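Local atomic coordinates of magnesium-protoporphyrin O-methyltransferase (Synechocystis sp., PDB entry 4QDJ), a protein that transfers a methyl group from S-adenosyl-L-methionine to magnesium-protoporphyrin IX, giving the 13-monomethyl ester, a step of chlorophyll biosynthesis. Residues 19-22 / 23-27; 8-11 / 12-15; 97-100 / 101-105; 36-39 / 40-43. All coordinates share one frame; numbering follows the deposited sequence.

In the fold
From the N terminus, the chain first forms helix 8-16, which holds contact 2, then helix 19-27 with contact 1. Helix 35-58 follows with contact 4 near its start, and contact 3 comes later, in helix 94-108. Each contact is one continuous stretch of helix, so none closes a loop; they run in series and none nests or crosses. Contact 1 is the hub. It meets contact 2 through Trp24 and Tyr15, contact 4 by packing of Trp24 and Ile27 on Ile40 and by Arg41 at the carbonyls of Arg26 and Ile27, and contact 3 through a salt bridge from Arg25 to Glu99. The N-terminal helices are thereby tied to a beta-alpha-beta unit of the methyltransferase sheet.

Contact 1 of 4, residues 19-22 / 23-27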
loop_
_atom_site.group_PDB
_atom_site.type_symbol
_atom_site.label_atom_id
_atom_site.label_comp_id
_atom_site.label_asym_id
_atom_site.label_seq_id
_atom_site.Cartn_x
_atom_site.Cartn_y
_atom_site.Cartn_z
ATOM N N THR A 19 -19.314 3.245 -1.895
ATOM C CA THR A 19 -19.359 2.345 -3.040
ATOM C C THR A 19 -17.980 1.789 -3.397
ATOM O O THR A 19 -17.880 0.692 -3.950
ATOM C CB THR A 19 -20.032 2.990 -4.274
ATOM O OG1 THR A 19 -20.341 1.973 -5.236
ATOM C CG2 THR A 19 -19.130 4.039 -4.907
ATOM N N GLY A 20 -16.925 2.523 -3.057
ATOM C CA GLY A 20 -15.570 2.067 -3.307
ATOM C C GLY A 20 -15.241 0.822 -2.508
ATOM O O GLY A 20 -14.509 -0.050 -2.975
ATOM N N PHE A 21 -15.783 0.737 -1.297
ATOM C CA PHE A 21 -15.589 -0.451 -0.477
ATOM C C PHE A 21 -16.165 -1.674 -1.174
ATOM O O PHE A 21 -15.493 -2.691 -1.309
ATOM C CB PHE A 21 -16.242 -0.293 0.896
ATOM C CG PHE A 21 -16.238 -1.554 1.708
ATOM C CD1 PHE A 21 -15.055 -2.049 2.231
ATOM C CD2 PHE A 21 -17.412 -2.250 1.940
ATOM C CE1 PHE A 21 -15.043 -3.213 2.974
ATOM C CE2 PHE A 21 -17.407 -3.414 2.684
ATOM C CZ PHE A 21 -16.221 -3.896 3.203
ATOM N N ASP A 22 -17.409 -1.564 -1.621
ATOM C CA ASP A 22 -18.086 -2.678 -2.271
ATOM C C ASP A 22 -17.344 -3.142 -3.521
ATOM O O ASP A 22 -17.177 -4.339 -3.749
ATOM C CB ASP A 22 -19.524 -2.290 -2.617
ATOM C CG ASP A 22 -20.340 -1.931 -1.389
ATOM O OD1 ASP A 22 -20.174 -2.602 -0.347
ATOM O OD2 ASP A 22 -21.141 -0.977 -1.464
ATOM N N ARG A 23 -16.880 -2.187 -4.318
ATOM C CA ARG A 23 -16.223 -2.510 -5.576
ATOM C C ARG A 23 -14.837 -3.108 -5.363
ATOM O O ARG A 23 -14.476 -4.095 -6.002
ATOM C CB ARG A 23 -16.156 -1.274 -6.476
ATOM C CG ARG A 23 -17.531 -0.723 -6.836
ATOM C CD ARG A 23 -17.442 0.632 -7.515
ATOM N NE ARG A 23 -18.734 1.311 -7.547
ATOM C CZ ARG A 23 -19.566 1.297 -8.583
ATOM N NH1 ARG A 23 -19.244 0.637 -9.687
ATOM N NH2 ARG A 23 -20.719 1.947 -8.518
ATOM N N TRP A 24 -14.065 -2.522 -4.454
ATOM C CA TRP A 24 -12.703 -2.994 -4.226
ATOM C C TRP A 24 -12.621 -4.255 -3.365
ATOM O O TRP A 24 -11.699 -5.052 -3.525
ATOM C CB TRP A 24 -11.803 -1.866 -3.715
ATOM C CG TRP A 24 -11.500 -0.889 -4.809
ATOM C CD1 TRP A 24 -12.142 0.291 -5.060
ATOM C CD2 TRP A 24 -10.512 -1.034 -5.835
ATOM N NE1 TRP A 24 -11.599 0.898 -6.166
ATOM C CE2 TRP A 24 -10.597 0.105 -6.660
ATOM C CE3 TRP A 24 -9.556 -2.012 -6.129
ATOM C CZ2 TRP A 24 -9.761 0.293 -7.760
ATOM C CZ3 TRP A 24 -8.728 -1.822 -7.221
ATOM C CH2 TRP A 24 -8.834 -0.679 -8.022
ATOM N N ARG A 25 -13.582 -4.452 -2.468
ATOM C CA ARG A 25 -13.648 -5.702 -1.723
ATOM C C ARG A 25 -13.862 -6.852 -2.702
ATOM O O ARG A 25 -13.319 -7.941 -2.526
ATOM C CB ARG A 25 -14.768 -5.670 -0.679
ATOM C CG ARG A 25 -15.030 -7.012 -0.017
ATOM C CD ARG A 25 -16.097 -6.910 1.059
ATOM N NE ARG A 25 -16.610 -8.226 1.427
ATOM C CZ ARG A 25 -17.473 -8.445 2.413
ATOM N NH1 ARG A 25 -17.919 -7.433 3.143
ATOM N NH2 ARG A 25 -17.885 -9.679 2.669
ATOM N N ARG A 26 -14.647 -6.593 -3.744
ATOM C CA ARG A 26 -14.905 -7.597 -4.767
ATOM C C ARG A 26 -13.660 -7.834 -5.622
ATOM O O ARG A 26 -13.256 -8.978 -5.830
ATOM C CB ARG A 26 -16.107 -7.191 -5.632
ATOM C CG ARG A 26 -16.344 -8.066 -6.862
ATOM C CD ARG A 26 -16.501 -9.541 -6.511
ATOM N NE ARG A 26 -17.660 -9.810 -5.663
ATOM C CZ ARG A 26 -18.815 -10.307 -6.096
ATOM N NH1 ARG A 26 -18.986 -10.594 -7.379
ATOM N NH2 ARG A 26 -19.805 -10.521 -5.239
ATOM N N ILE A 27 -13.047 -6.757 -6.103
ATOM C CA ILE A 27 -11.842 -6.877 -6.921
ATOM C C ILE A 27 -10.730 -7.603 -6.167
ATOM O O ILE A 27 -10.105 -8.523 -6.698
ATOM C CB ILE A 27 -11.335 -5.501 -7.405
ATOM C CG1 ILE A 27 -12.341 -4.871 -8.373
ATOM C CG2 ILE A 27 -9.972 -5.635 -8.075
ATOM C CD1 ILE A 27 -11.958 -3.478 -8.833
#
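Thr19, in the conformer described here, directs OG1 away from its own amide nitrogen (chi1 -166°), where the hydroxyl meets the side chain of Arg23 one turn on. Arg23 runs extended from CG to NE, and its NE donates to Thr19 OG1 at 2.9 Å. The bond is moderately bent, 146° at the hydrogen, and the oxygen sits at the edge of the guanidinium, somewhat tilted from its plane. Arg23 CG also lies 3.2 Å from Thr19 O, which takes the backbone bond from Arg23 N.

Phe21 and Arg25 lie side by side and point the same way. In the Arg25 conformer described, Phe21 CZ is 3.7 Å from Arg25 CD, and Arg25 CB lies over one face of the ring. The ring and guanidinium planes are 69° apart, so the two groups do not stack.

At Gly20, the carbonyl O accepts from Trp24 N at 2.9 Å and also lies at the edge of the indole, 3.2 Å from Trp24 CD1. Ile27 CD1 lies over one face of that ring, toward the rim.

Helix 19-27 touches three other helices. Phe21 packs on Lys95, Met96 and Glu99 of helix 94-108. With an alanine here, the Arg25 chain would probably lose the ring at its side, and the packing on Met96 would be lost. Trp24 and Ile27 pack on Ile40 of helix 35-58, and Trp24 NE1 is hydrogen-bonded to Tyr15 OH of helix 8-16.

Contact 2 of 4, residues 8-11 / 12-15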
loop_
_atom_site.group_PDB
_atom_site.type_symbol
_atom_site.label_atom_id
_atom_site.label_comp_id
_atom_site.label_asym_id
_atom_site.label_seq_id
_atom_site.Cartn_x
_atom_site.Cartn_y
_atom_site.Cartn_z
ATOM N N ASP A 8 -8.845 16.249 -0.607
ATOM C CA ASP A 8 -8.643 14.991 -1.323
ATOM C C ASP A 8 -8.760 13.762 -0.425
ATOM O O ASP A 8 -9.364 12.765 -0.812
ATOM C CB ASP A 8 -7.296 14.995 -2.049
ATOM C CG ASP A 8 -7.199 16.092 -3.091
ATOM O OD1 ASP A 8 -8.255 16.628 -3.489
ATOM O OD2 ASP A 8 -6.070 16.413 -3.517
ATOM N N LYS A 9 -8.190 13.846 0.774
ATOM C CA LYS A 9 -8.242 12.740 1.726
ATOM C C LYS A 9 -9.673 12.369 2.095
ATOM O O LYS A 9 -10.003 11.191 2.211
ATOM C CB LYS A 9 -7.451 13.074 2.992
ATOM C CG LYS A 9 -5.948 13.052 2.808
ATOM C CD LYS A 9 -5.240 13.440 4.092
ATOM C CE LYS A 9 -3.731 13.430 3.915
ATOM N NZ LYS A 9 -3.035 13.861 5.154
ATOM N N THR A 10 -10.520 13.377 2.279
ATOM C CA THR A 10 -11.913 13.140 2.639
ATOM C C THR A 10 -12.666 12.477 1.493
ATOM O O THR A 10 -13.444 11.548 1.709
ATOM C CB THR A 10 -12.625 14.446 3.040
ATOM O OG1 THR A 10 -11.927 15.052 4.135
ATOM C CG2 THR A 10 -14.063 14.170 3.452
ATOM N N ILE A 11 -12.424 12.955 0.276
ATOM C CA ILE A 11 -13.053 12.386 -0.910
ATOM C C ILE A 11 -12.681 10.913 -1.060
ATOM O O ILE A 11 -13.541 10.063 -1.290
ATOM C CB ILE A 11 -12.651 13.150 -2.187
ATOM C CG1 ILE A 11 -13.132 14.601 -2.114
ATOM C CG2 ILE A 11 -13.221 12.469 -3.421
ATOM C CD1 ILE A 11 -12.779 15.425 -3.335
ATOM N N VAL A 12 -11.395 10.614 -0.913
ATOM C CA VAL A 12 -10.920 9.242 -1.022
ATOM C C VAL A 12 -11.465 8.374 0.112
ATOM O O VAL A 12 -11.950 7.269 -0.126
ATOM C CB VAL A 12 -9.381 9.177 -1.055
ATOM C CG1 VAL A 12 -8.911 7.733 -1.073
ATOM C CG2 VAL A 12 -8.852 9.925 -2.271
ATOM N N ARG A 13 -11.395 8.885 1.340
ATOM C CA ARG A 13 -11.926 8.170 2.500
ATOM C C ARG A 13 -13.406 7.834 2.341
ATOM O O ARG A 13 -13.818 6.696 2.562
ATOM C CB ARG A 13 -11.728 8.983 3.780
ATOM C CG ARG A 13 -12.240 8.280 5.029
ATOM C CD ARG A 13 -12.491 9.267 6.152
ATOM N NE ARG A 13 -13.511 10.243 5.781
ATOM C CZ ARG A 13 -13.925 11.229 6.567
ATOM N NH1 ARG A 13 -13.408 11.375 7.780
ATOM N NH2 ARG A 13 -14.860 12.069 6.140
ATOM N N ASP A 14 -14.200 8.829 1.957
ATOM C CA ASP A 14 -15.638 8.634 1.786
ATOM C C ASP A 14 -15.946 7.623 0.689
ATOM O O ASP A 14 -16.894 6.845 0.800
ATOM C CB ASP A 14 -16.336 9.961 1.482
ATOM C CG ASP A 14 -16.295 10.925 2.651
ATOM O OD1 ASP A 14 -15.896 10.507 3.760
ATOM O OD2 ASP A 14 -16.672 12.099 2.461
ATOM N N TYR A 15 -15.142 7.639 -0.369
ATOM C CA TYR A 15 -15.300 6.689 -1.464
ATOM C C TYR A 15 -15.087 5.255 -0.985
ATOM O O TYR A 15 -15.903 4.374 -1.252
ATOM C CB TYR A 15 -14.333 7.023 -2.604
ATOM C CG TYR A 15 -14.257 5.965 -3.683
ATOM C CD1 TYR A 15 -15.279 5.816 -4.614
ATOM C CD2 TYR A 15 -13.155 5.125 -3.779
ATOM C CE1 TYR A 15 -15.208 4.848 -5.605
ATOM C CE2 TYR A 15 -13.075 4.159 -4.764
ATOM C CZ TYR A 15 -14.101 4.026 -5.676
ATOM O OH TYR A 15 -14.018 3.060 -6.654
#
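Thr10 CG2 touches both Arg13 and Asp14, the residues three and four places on. In van der Waals terms, the methyl lies 3.5 Å from Arg13 NH2 and 3.5 Å from Asp14 OD2. It reaches them because CG2 is the branch anti to the backbone N. OG1 lies beside that nitrogen, anti to the carbonyl carbon (chi1 -58°), and is hydrogen-bonded to Asp7 OD1. Val12 CG2 rests 3.2 Å from Asp8 O.

The ionic part joins neighbours in sequence. Arg13 bends at chi3 and grips Asp14 side-on. NE donates to Asp14 OD1 at 3.1 Å and NH2 to the same oxygen at 3.0 Å. Both meet it on the syn side, with OD1 near the guanidinium plane.

The backbone adds regular helical bonds, such as Asp14 N to Thr10 O at 2.8 Å.

A leucine in place of Asp14 would probably leave Arg13 without its charge partner and its guanidinium free to turn.

In the charged pair, one acceptor oxygen thus takes two N-H groups, with the Thr10 methyl against both partners. Elsewhere Lys9 makes a salt bridge to Asp120, and apolar Val12 touches bound S-adenosylmethionine, which makes this helix part of the cofactor pocket.

Contact 3 of 4, residues 97-100 / 101-105; sequences VGEA and QQKAQ
Glu99 and Lys103 meet through the carbon part of the lysine, one helical turn apart. Glu99 OE2 lies 3.7 Å from Lys103 CG, and Glu99 CG is 4.0 Å from Lys103 CD. The two chains slant across each other. Their charged ends do not touch: Glu99 OE2 and Lys103 NZ are 5.6 Å apart, which may still give a mild attraction. The glutamate carries CG trans to its main-chain nitrogen (chi1 -176°) and then folds at chi2 (69°), which brings the carboxylate back toward the lysine stem. Lys103 CG also packs 3.2 Å from Glu99 O.

A water makes a second link. It donates to Gly98 O at 2.8 Å and accepts from Gln102 NE2 at 3.0 Å. Gln102, bent at chi2 (-65°), holds its amide out from the helix, and the water spans the distance back to Gly98 O. Gly98 O is then held twice, by the water and by Gln102 N.

Behind these side chains lies the regular helical backbone. Lys103 N bonds to Glu99 O at 2.8 Å, and Ala104 N to Ala100 O. This spacing puts the alanines on one face and Glu99 with Lys103 on another.

Farther out, Glu99 OE1 forms a salt bridge with Arg25 of helix 19-27, which probably helps to set the carboxylate, and Val73, in a loop, touches both Glu99 and Lys103. Helix 94-108 is the crossover of a beta-alpha-beta unit between strands 86-91 and 115-118. Ala100 and Ala104 pack on Phe116 of the latter strand, where Val97 meets Thr118.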
loop_
_atom_site.group_PDB
_atom_site.type_symbol
_atom_site.label_atom_id
_atom_site.label_comp_id
_atom_site.label_asym_id
_atom_site.label_seq_id
_atom_site.Cartn_x
_atom_site.Cartn_y
_atom_site.Cartn_z
ATOM N N VAL A 97 -10.428 -1.314 6.618
ATOM C CA VAL A 97 -9.763 -1.835 7.814
ATOM C C VAL A 97 -10.551 -2.972 8.456
ATOM O O VAL A 97 -9.984 -4.002 8.832
ATOM C CB VAL A 97 -9.559 -0.723 8.876
ATOM C CG1 VAL A 97 -9.189 -1.322 10.228
ATOM C CG2 VAL A 97 -8.506 0.263 8.422
ATOM N N GLY A 98 -11.860 -2.778 8.577
ATOM C CA GLY A 98 -12.724 -3.776 9.179
ATOM C C GLY A 98 -12.698 -5.080 8.407
ATOM O O GLY A 98 -12.679 -6.161 8.994
ATOM N N GLU A 99 -12.690 -4.975 7.083
ATOM C CA GLU A 99 -12.635 -6.154 6.233
ATOM C C GLU A 99 -11.281 -6.849 6.354
ATOM O O GLU A 99 -11.208 -8.076 6.379
ATOM C CB GLU A 99 -12.929 -5.785 4.777
ATOM C CG GLU A 99 -12.995 -6.973 3.829
ATOM C CD GLU A 99 -14.200 -7.863 4.077
ATOM O OE1 GLU A 99 -15.169 -7.404 4.719
ATOM O OE2 GLU A 99 -14.178 -9.026 3.623
ATOM N N ALA A 100 -10.211 -6.059 6.434
ATOM C CA ALA A 100 -8.870 -6.612 6.604
ATOM C C ALA A 100 -8.795 -7.472 7.860
ATOM O O ALA A 100 -8.270 -8.585 7.834
ATOM C CB ALA A 100 -7.834 -5.495 6.663
ATOM N N GLN A 101 -9.337 -6.955 8.958
ATOM C CA GLN A 101 -9.345 -7.692 10.216
ATOM C C GLN A 101 -10.193 -8.959 10.123
ATOM O O GLN A 101 -9.819 -10.002 10.655
ATOM C CB GLN A 101 -9.822 -6.803 11.365
ATOM C CG GLN A 101 -9.959 -7.525 12.701
ATOM C CD GLN A 101 -8.686 -8.243 13.127
ATOM O OE1 GLN A 101 -7.574 -7.793 12.847
ATOM N NE2 GLN A 101 -8.850 -9.369 13.811
ATOM N N GLN A 102 -11.333 -8.865 9.445
ATOM C CA GLN A 102 -12.192 -10.027 9.251
ATOM C C GLN A 102 -11.481 -11.113 8.448
ATOM O O GLN A 102 -11.503 -12.286 8.822
ATOM C CB GLN A 102 -13.504 -9.629 8.569
ATOM C CG GLN A 102 -14.477 -8.903 9.485
ATOM C CD GLN A 102 -14.966 -9.782 10.621
ATOM O OE1 GLN A 102 -15.221 -10.972 10.435
ATOM N NE2 GLN A 102 -15.092 -9.199 11.808
ATOM N N LYS A 103 -10.843 -10.715 7.351
ATOM C CA LYS A 103 -10.123 -11.663 6.507
ATOM C C LYS A 103 -8.936 -12.265 7.256
ATOM O O LYS A 103 -8.633 -13.449 7.106
ATOM C CB LYS A 103 -9.665 -10.999 5.202
ATOM C CG LYS A 103 -10.814 -10.509 4.321
ATOM C CD LYS A 103 -10.326 -9.879 3.019
ATOM C CE LYS A 103 -10.031 -10.930 1.952
ATOM N NZ LYS A 103 -9.666 -10.306 0.640
ATOM N N ALA A 104 -8.276 -11.448 8.072
ATOM C CA ALA A 104 -7.129 -11.910 8.847
ATOM C C ALA A 104 -7.538 -12.931 9.906
ATOM O O ALA A 104 -6.905 -13.976 10.042
ATOM C CB ALA A 104 -6.405 -10.731 9.490
ATOM N N GLN A 105 -8.598 -12.626 10.649
ATOM C CA GLN A 105 -9.084 -13.520 11.699
ATOM C C GLN A 105 -9.505 -14.872 11.129
ATOM O O GLN A 105 -9.283 -15.915 11.745
ATOM C CB GLN A 105 -10.254 -12.882 12.453
ATOM C CG GLN A 105 -10.833 -13.747 13.567
ATOM C CD GLN A 105 -9.906 -13.864 14.762
ATOM O OE1 GLN A 105 -9.279 -12.889 15.176
ATOM N NE2 GLN A 105 -9.816 -15.063 15.326
HETATM O O HOH W 1 -13.772 -6.474 11.532
#

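Contact 4 of 4, residues 36-39 / 40-43; sequences VQKD and IRVG
The first turns of helix 35-58 hold this contact, in which Lys38 meets Arg41 and Val42 and Val36 meets Ile40. The Lys38 chain bends at chi2 and chi4. The second bend swings its amine over Val42, and NZ comes to 3.6 Å from Val42 CG2. Midway, Lys38 CD lies 4.2 Å from Arg41 CD, and the two CD methylenes just meet where the chains cross. The like charges stay apart, with Lys38 NZ and Arg41 NH1 separated by 5.7 Å.

On another side of the helix the contact is apolar. Val36 CG1 and Ile40 CD1 make a loose contact at 4.4 Å. Ile40 CG1 lies closer to the backbone, 3.3 Å from Val36 O.

Backbone bonds join each residue to the fourth along. Gly43 N donates to Asp39 O at 2.9 Å, and Val42 N to Lys38 O at 3.0 Å. Val42 CG2 also packs against Lys38 O.

The polar ends of Asp39 and Arg41 are held from outside. Asp39 accepts from Arg218 N and Phe219 N, and also bonds to Thr217 OG1. Arg41 donates to the carbonyls of Arg26, Ile27 and Gly31, at the end of helix 19-27 and in the loop that follows.

Ile40 faces helix 19-27 and forms a helix-helix packing face beside these side-chain hydrogen bonds. The polar groups tie helix 35-58 to the end of helix 19-27 and to the turn between strands 207-216 and 221-229. The result is a helix-to-helix junction in the N-terminal part of this class I-like methyltransferase.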
loop_
_atom_site.group_PDB
_atom_site.type_symbol
_atom_site.label_atom_id
_atom_site.label_comp_id
_atom_site.label_asym_id
_atom_site.label_seq_id
_atom_site.Cartn_x
_atom_site.Cartn_y
_atom_site.Cartn_z
ATOM N N VAL A 36 -12.489 -6.095 -17.135
ATOM C CA VAL A 36 -11.619 -5.003 -16.709
ATOM C C VAL A 36 -11.213 -5.191 -15.249
ATOM O O VAL A 36 -10.034 -5.091 -14.899
ATOM C CB VAL A 36 -12.310 -3.636 -16.872
ATOM C CG1 VAL A 36 -11.421 -2.520 -16.338
ATOM C CG2 VAL A 36 -12.673 -3.393 -18.331
ATOM N N GLN A 37 -12.202 -5.463 -14.405
ATOM C CA GLN A 37 -11.971 -5.699 -12.984
ATOM C C GLN A 37 -11.108 -6.936 -12.757
ATOM O O GLN A 37 -10.283 -6.967 -11.845
ATOM C CB GLN A 37 -13.306 -5.848 -12.248
ATOM C CG GLN A 37 -14.141 -4.577 -12.218
ATOM C CD GLN A 37 -15.597 -4.838 -11.878
ATOM O OE1 GLN A 37 -16.050 -5.983 -11.859
ATOM N NE2 GLN A 37 -16.341 -3.769 -11.612
ATOM N N LYS A 38 -11.303 -7.955 -13.589
ATOM C CA LYS A 38 -10.519 -9.180 -13.486
ATOM C C LYS A 38 -9.054 -8.899 -13.801
ATOM O O LYS A 38 -8.153 -9.435 -13.154
ATOM C CB LYS A 38 -11.068 -10.248 -14.433
ATOM C CG LYS A 38 -10.357 -11.591 -14.340
ATOM C CD LYS A 38 -10.378 -12.134 -12.919
ATOM C CE LYS A 38 -10.089 -13.626 -12.893
ATOM N NZ LYS A 38 -8.840 -13.968 -13.625
ATOM N N ASP A 39 -8.825 -8.051 -14.797
ATOM C CA ASP A 39 -7.476 -7.648 -15.173
ATOM C C ASP A 39 -6.793 -6.904 -14.024
ATOM O O ASP A 39 -5.606 -7.106 -13.755
ATOM C CB ASP A 39 -7.525 -6.770 -16.425
ATOM C CG ASP A 39 -6.148 -6.380 -16.915
ATOM O OD1 ASP A 39 -5.548 -7.162 -17.681
ATOM O OD2 ASP A 39 -5.669 -5.292 -16.534
ATOM N N ILE A 40 -7.552 -6.051 -13.346
ATOM C CA ILE A 40 -7.047 -5.313 -12.192
ATOM C C ILE A 40 -6.746 -6.255 -11.026
ATOM O O ILE A 40 -5.716 -6.126 -10.360
ATOM C CB ILE A 40 -8.046 -4.228 -11.747
ATOM C CG1 ILE A 40 -8.210 -3.179 -12.849
ATOM C CG2 ILE A 40 -7.595 -3.574 -10.448
ATOM C CD1 ILE A 40 -9.285 -2.152 -12.559
ATOM N N ARG A 41 -7.646 -7.205 -10.790
ATOM C CA ARG A 41 -7.446 -8.211 -9.750
ATOM C C ARG A 41 -6.138 -8.968 -9.962
ATOM O O ARG A 41 -5.329 -9.100 -9.043
ATOM C CB ARG A 41 -8.622 -9.194 -9.718
ATOM C CG ARG A 41 -8.395 -10.401 -8.817
ATOM C CD ARG A 41 -9.542 -11.394 -8.914
ATOM N NE ARG A 41 -10.756 -10.901 -8.269
ATOM C CZ ARG A 41 -11.939 -11.500 -8.357
ATOM N NH1 ARG A 41 -12.068 -12.611 -9.072
ATOM N NH2 ARG A 41 -12.992 -10.986 -7.737
ATOM N N VAL A 42 -5.932 -9.448 -11.185
ATOM C CA VAL A 42 -4.735 -10.212 -11.525
ATOM C C VAL A 42 -3.466 -9.360 -11.439
ATOM O O VAL A 42 -2.450 -9.795 -10.891
ATOM C CB VAL A 42 -4.860 -10.841 -12.932
ATOM C CG1 VAL A 42 -3.542 -11.470 -13.362
ATOM C CG2 VAL A 42 -5.984 -11.869 -12.951
ATOM N N GLY A 43 -3.530 -8.140 -11.964
ATOM C CA GLY A 43 -2.389 -7.242 -11.924
ATOM C C GLY A 43 -1.992 -6.882 -10.504
ATOM O O GLY A 43 -0.812 -6.912 -10.142
#